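Local coordinates for ankyrin repeat domain protein (Legionella pneumophila subsp. pneumophila, PDB 6MCA), which is a bacterial effector, AnkH, that interacts with the host LARP7 component of the 7SK snRNP complex and carries ankyrin repeats beside a cysteine protease-like part, at residues N220-Y234 with R247-P260. Residues are numbered along the deposited sequence; the frame is centred on the assembly and turned at random.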
loop_
_atom_site.group_PDB
_atom_site.type_symbol
_atom_site.label_atom_id
_atom_site.label_comp_id
_atom_site.label_asym_id
_atom_site.label_seq_id
_atom_site.Cartn_x
_atom_site.Cartn_y
_atom_site.Cartn_z
ATOM N N ASN A 220 -0.457 15.903 11.851
ATOM C CA ASN A 220 -1.900 15.683 11.881
ATOM C C ASN A 220 -2.324 14.745 10.761
ATOM O O ASN A 220 -3.073 13.786 10.989
ATOM C CB ASN A 220 -2.635 17.019 11.781
ATOM C CG ASN A 220 -2.399 17.903 12.987
ATOM O OD1 ASN A 220 -2.209 17.416 14.100
ATOM N ND2 ASN A 220 -2.412 19.214 12.771
ATOM N N ILE A 221 -1.812 14.985 9.549
ATOM C CA ILE A 221 -2.131 14.115 8.419
ATOM C C ILE A 221 -1.797 12.673 8.767
ATOM O O ILE A 221 -2.623 11.764 8.599
ATOM C CB ILE A 221 -1.389 14.583 7.155
ATOM C CG1 ILE A 221 -1.861 15.981 6.748
ATOM C CG2 ILE A 221 -1.597 13.598 6.016
ATOM C CD1 ILE A 221 -1.120 16.559 5.561
ATOM N N MET A 222 -0.593 12.451 9.306
ATOM C CA MET A 222 -0.202 11.104 9.705
ATOM C C MET A 222 -1.219 10.515 10.670
ATOM O O MET A 222 -1.689 9.385 10.481
ATOM C CB MET A 222 1.198 11.124 10.318
ATOM C CG MET A 222 2.294 11.446 9.314
ATOM S SD MET A 222 3.907 11.738 10.067
ATOM C CE MET A 222 4.204 10.153 10.849
ATOM N N ASP A 223 -1.614 11.296 11.684
ATOM C CA ASP A 223 -2.657 10.854 12.602
ATOM C C ASP A 223 -3.873 10.360 11.833
ATOM O O ASP A 223 -4.328 9.225 12.024
ATOM C CB ASP A 223 -3.047 11.996 13.543
ATOM C CG ASP A 223 -2.039 12.210 14.652
ATOM O OD1 ASP A 223 -2.230 13.151 15.451
ATOM O OD2 ASP A 223 -1.060 11.439 14.727
ATOM N N ALA A 224 -4.376 11.192 10.915
ATOM C CA ALA A 224 -5.544 10.809 10.134
ATOM C C ALA A 224 -5.297 9.495 9.408
ATOM O O ALA A 224 -6.122 8.573 9.470
ATOM C CB ALA A 224 -5.904 11.923 9.152
ATOM N N PHE A 225 -4.132 9.371 8.762
ATOM C CA PHE A 225 -3.819 8.133 8.059
ATOM C C PHE A 225 -3.903 6.945 9.003
ATOM O O PHE A 225 -4.505 5.916 8.666
ATOM C CB PHE A 225 -2.436 8.223 7.415
ATOM C CG PHE A 225 -2.462 8.711 5.995
ATOM C CD1 PHE A 225 -2.947 7.903 4.979
ATOM C CD2 PHE A 225 -2.006 9.978 5.675
ATOM C CE1 PHE A 225 -2.973 8.349 3.670
ATOM C CE2 PHE A 225 -2.031 10.430 4.369
ATOM C CZ PHE A 225 -2.514 9.613 3.365
ATOM N N THR A 226 -3.352 7.092 10.212
ATOM C CA THR A 226 -3.467 6.049 11.224
ATOM C C THR A 226 -4.918 5.622 11.382
ATOM O O THR A 226 -5.263 4.448 11.194
ATOM C CB THR A 226 -2.906 6.543 12.559
ATOM O OG1 THR A 226 -1.522 6.873 12.406
ATOM C CG2 THR A 226 -3.053 5.472 13.629
ATOM N N ASP A 227 -5.792 6.591 11.674
ATOM C CA ASP A 227 -7.204 6.273 11.845
ATOM C C ASP A 227 -7.754 5.587 10.604
ATOM O O ASP A 227 -8.464 4.578 10.708
ATOM C CB ASP A 227 -7.991 7.542 12.165
ATOM C CG ASP A 227 -7.606 8.142 13.505
ATOM O OD1 ASP A 227 -7.077 7.399 14.359
ATOM O OD2 ASP A 227 -7.829 9.356 13.704
ATOM N N ALA A 228 -7.384 6.086 9.420
ATOM C CA ALA A 228 -7.843 5.468 8.182
ATOM C C ALA A 228 -7.518 3.983 8.178
ATOM O O ALA A 228 -8.394 3.143 7.933
ATOM C CB ALA A 228 -7.213 6.170 6.977
ATOM N N ALA A 229 -6.269 3.642 8.515
ATOM C CA ALA A 229 -5.867 2.242 8.568
ATOM C C ALA A 229 -6.829 1.440 9.431
ATOM O O ALA A 229 -7.370 0.416 8.993
ATOM C CB ALA A 229 -4.436 2.125 9.096
ATOM N N GLU A 230 -7.100 1.929 10.644
ATOM C CA GLU A 230 -8.045 1.244 11.517
ATOM C C GLU A 230 -9.385 1.067 10.817
ATOM O O GLU A 230 -9.899 -0.054 10.703
ATOM C CB GLU A 230 -8.209 2.016 12.826
ATOM C CG GLU A 230 -9.163 1.360 13.814
ATOM C CD GLU A 230 -9.292 2.140 15.109
ATOM O OE1 GLU A 230 -8.578 3.153 15.268
ATOM O OE2 GLU A 230 -10.105 1.739 15.968
ATOM N N LEU A 231 -9.934 2.162 10.280
ATOM C CA LEU A 231 -11.238 2.088 9.632
ATOM C C LEU A 231 -11.218 1.135 8.449
ATOM O O LEU A 231 -12.249 0.541 8.115
ATOM C CB LEU A 231 -11.687 3.479 9.187
ATOM C CG LEU A 231 -12.159 4.421 10.295
ATOM C CD1 LEU A 231 -12.303 5.839 9.765
ATOM C CD2 LEU A 231 -13.468 3.931 10.895
ATOM N N LEU A 232 -10.057 0.959 7.815
ATOM C CA LEU A 232 -10.003 0.038 6.688
ATOM C C LEU A 232 -9.985 -1.408 7.163
ATOM O O LEU A 232 -10.593 -2.278 6.529
ATOM C CB LEU A 232 -8.785 0.345 5.816
ATOM C CG LEU A 232 -8.912 1.616 4.972
ATOM C CD1 LEU A 232 -7.658 1.848 4.143
ATOM C CD2 LEU A 232 -10.145 1.547 4.081
ATOM N N GLN A 233 -9.322 -1.674 8.294
ATOM C CA GLN A 233 -9.230 -3.046 8.781
ATOM C C GLN A 233 -10.608 -3.601 9.117
ATOM O O GLN A 233 -10.904 -4.769 8.833
ATOM C CB GLN A 233 -8.307 -3.109 9.998
ATOM C CG GLN A 233 -7.709 -4.481 10.251
ATOM C CD GLN A 233 -6.308 -4.407 10.820
ATOM O OE1 GLN A 233 -5.378 -5.019 10.294
ATOM N NE2 GLN A 233 -6.147 -3.654 11.903
ATOM N N TYR A 234 -11.476 -2.765 9.693
ATOM C CA TYR A 234 -12.832 -3.191 10.014
ATOM C C TYR A 234 -13.610 -3.626 8.780
ATOM O O TYR A 234 -14.624 -4.318 8.916
ATOM C CB TYR A 234 -13.587 -2.067 10.727
ATOM C CG TYR A 234 -12.983 -1.651 12.050
ATOM C CD1 TYR A 234 -12.140 -2.504 12.752
ATOM C CD2 TYR A 234 -13.256 -0.405 12.597
ATOM C CE1 TYR A 234 -11.586 -2.126 13.960
ATOM C CE2 TYR A 234 -12.707 -0.019 13.805
ATOM C CZ TYR A 234 -11.873 -0.883 14.482
ATOM O OH TYR A 234 -11.324 -0.502 15.685
ATOM N N ARG A 247 -15.903 2.823 18.351
ATOM C CA ARG A 247 -14.680 3.358 17.764
ATOM C C ARG A 247 -14.992 4.348 16.649
ATOM O O ARG A 247 -14.341 5.394 16.539
ATOM C CB ARG A 247 -13.805 2.217 17.248
ATOM C CG ARG A 247 -12.849 1.674 18.293
ATOM C CD ARG A 247 -12.035 2.789 18.933
ATOM N NE ARG A 247 -11.021 3.328 18.032
ATOM C CZ ARG A 247 -10.433 4.510 18.190
ATOM N NH1 ARG A 247 -10.766 5.291 19.208
ATOM N NH2 ARG A 247 -9.514 4.916 17.324
ATOM N N ILE A 248 -15.982 4.035 15.811
ATOM C CA ILE A 248 -16.366 4.956 14.745
ATOM C C ILE A 248 -16.898 6.260 15.331
ATOM O O ILE A 248 -16.625 7.347 14.809
ATOM C CB ILE A 248 -17.389 4.289 13.806
ATOM C CG1 ILE A 248 -16.765 3.077 13.114
ATOM C CG2 ILE A 248 -17.875 5.274 12.757
ATOM C CD1 ILE A 248 -17.722 2.334 12.211
ATOM N N ALA A 249 -17.653 6.175 16.431
ATOM C CA ALA A 249 -18.134 7.383 17.093
ATOM C C ALA A 249 -16.979 8.207 17.641
ATOM O O ALA A 249 -17.002 9.443 17.579
ATOM C CB ALA A 249 -19.113 7.016 18.208
ATOM N N ALA A 250 -15.961 7.538 18.186
ATOM C CA ALA A 250 -14.784 8.253 18.664
ATOM C C ALA A 250 -14.064 8.959 17.519
ATOM O O ALA A 250 -13.677 10.127 17.645
ATOM C CB ALA A 250 -13.839 7.290 19.383
ATOM N N LEU A 251 -13.886 8.267 16.389
ATOM C CA LEU A 251 -13.155 8.849 15.264
ATOM C C LEU A 251 -13.942 9.947 14.558
ATOM O O LEU A 251 -13.340 10.831 13.934
ATOM C CB LEU A 251 -12.769 7.767 14.262
ATOM C CG LEU A 251 -11.999 6.596 14.870
ATOM C CD1 LEU A 251 -12.164 5.319 14.057
ATOM C CD2 LEU A 251 -10.539 6.990 14.992
ATOM N N LEU A 252 -15.276 9.915 14.633
ATOM C CA LEU A 252 -16.064 11.012 14.088
ATOM C C LEU A 252 -15.824 12.323 14.821
ATOM O O LEU A 252 -16.197 13.380 14.302
ATOM C CB LEU A 252 -17.551 10.667 14.125
ATOM C CG LEU A 252 -18.105 9.949 12.897
ATOM C CD1 LEU A 252 -19.596 9.715 13.055
ATOM C CD2 LEU A 252 -17.811 10.754 11.643
ATOM N N LYS A 253 -15.222 12.282 16.011
ATOM C CA LYS A 253 -14.870 13.484 16.751
ATOM C C LYS A 253 -13.439 13.939 16.493
ATOM O O LYS A 253 -13.044 14.998 16.994
ATOM C CB LYS A 253 -15.072 13.255 18.252
ATOM C CG LYS A 253 -16.522 13.056 18.657
ATOM C CD LYS A 253 -16.637 12.597 20.100
ATOM C CE LYS A 253 -18.091 12.536 20.542
ATOM N NZ LYS A 253 -18.235 11.983 21.917
ATOM N N ALA A 254 -12.660 13.168 15.740
ATOM C CA ALA A 254 -11.302 13.565 15.417
ATOM C C ALA A 254 -11.312 14.800 14.516
ATOM O O ALA A 254 -12.253 15.007 13.744
ATOM C CB ALA A 254 -10.563 12.420 14.726
ATOM N N PRO A 255 -10.278 15.642 14.600
ATOM C CA PRO A 255 -10.272 16.851 13.760
ATOM C C PRO A 255 -10.180 16.549 12.275
ATOM O O PRO A 255 -10.831 17.227 11.470
ATOM C CB PRO A 255 -9.047 17.622 14.268
ATOM C CG PRO A 255 -8.158 16.573 14.848
ATOM C CD PRO A 255 -9.085 15.561 15.460
ATOM N N MET A 256 -9.393 15.550 11.885
ATOM C CA MET A 256 -9.227 15.192 10.485
ATOM C C MET A 256 -9.596 13.729 10.272
ATOM O O MET A 256 -9.400 12.883 11.149
ATOM C CB MET A 256 -7.791 15.448 10.007
ATOM C CG MET A 256 -7.586 15.234 8.513
ATOM S SD MET A 256 -5.895 15.547 7.977
ATOM C CE MET A 256 -5.764 17.298 8.319
ATOM N N LEU A 257 -10.131 13.447 9.088
ATOM C CA LEU A 257 -10.656 12.136 8.740
ATOM C C LEU A 257 -10.305 11.854 7.286
ATOM O O LEU A 257 -10.559 12.691 6.417
ATOM C CB LEU A 257 -12.174 12.095 8.940
ATOM C CG LEU A 257 -12.816 10.801 9.436
ATOM C CD1 LEU A 257 -14.227 11.079 9.943
ATOM C CD2 LEU A 257 -12.817 9.744 8.351
ATOM N N ILE A 258 -9.720 10.690 7.022
ATOM C CA ILE A 258 -9.368 10.278 5.666
ATOM C C ILE A 258 -10.217 9.066 5.309
ATOM O O ILE A 258 -10.146 8.029 5.979
ATOM C CB ILE A 258 -7.869 9.970 5.532
ATOM C CG1 ILE A 258 -7.046 11.233 5.789
ATOM C CG2 ILE A 258 -7.555 9.416 4.148
ATOM C CD1 ILE A 258 -5.554 11.021 5.670
ATOM N N LEU A 259 -11.018 9.196 4.254
ATOM C CA LEU A 259 -11.951 8.153 3.828
ATOM C C LEU A 259 -11.622 7.718 2.408
ATOM O O LEU A 259 -11.986 8.412 1.441
ATOM C CB LEU A 259 -13.392 8.654 3.910
ATOM C CG LEU A 259 -13.939 8.893 5.315
ATOM C CD1 LEU A 259 -15.265 9.628 5.263
ATOM C CD2 LEU A 259 -14.094 7.571 6.037
ATOM N N PRO A 260 -10.903 6.610 2.226
ATOM C CA PRO A 260 -10.738 6.054 0.877
ATOM C C PRO A 260 -11.966 5.238 0.494
ATOM O O PRO A 260 -12.452 4.419 1.278
ATOM C CB PRO A 260 -9.490 5.167 1.001
ATOM C CG PRO A 260 -8.873 5.519 2.340
ATOM C CD PRO A 260 -10.014 5.958 3.198
HETATM O O HOH W 1 -8.987 9.011 9.258
HETATM O O HOH W 2 -9.520 10.448 11.676
#
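I258 sets its CD1 methyl over the centre of the F225 ring, a CH-pi contact with CD1 3.7 Å from the ring centroid. I258 CD1 also lies 3.6 Å from A224 CB. I258 CG1 stands anti to its own carbonyl carbon (chi1 -64°), which places CD1 against both A224 CB and the F225 ring. M256 also packs on A224, with M256 CG 3.8 Å from A224 CB. A224 and A228 both face the strand, consistent with the close approach: A228 CB touches I258 O, and the axes of helix 220-233 and strand 256-260 come within 7.0 Å.

Further along, L231 meets L251 tip to tip, CD2 to CD1 at 3.7 Å, while its CD1 faces L257. L251 CD2 lies 3.5 Å from D227 CG. R247 grips E230 side-on. R247 NE donates to E230 OE2 at 2.8 Å, on the syn lone pair, and NH2 donates to OE1. Carboxylate and guanidinium are nearly coplanar, 12° apart. With CG anti to the backbone N (chi1 -179°), the extended E230 chain carries its carboxylate out to R247. Y234 OH adds a weak hydrogen bond to E230 OE2.

The contact joins helix 215-233 to helix 242-251 and to edge strand 256-263 of the five-stranded antiparallel sheet, probably within the cysteine protease-like part. Segment 247-251 runs roughly antiparallel to segment 220-233, and a type I turn, L251 to A254, leads toward the strand.

Two waters bridge the segments. One accepts from I258 N and donates to A224 O. The other donates to D227 OD2 and M256 O. Farther out, helix 188-202 packs on F225 through V192 and V195. Helix 355-364 reaches I258 through V355, and its Q363 accepts from N220 ND2.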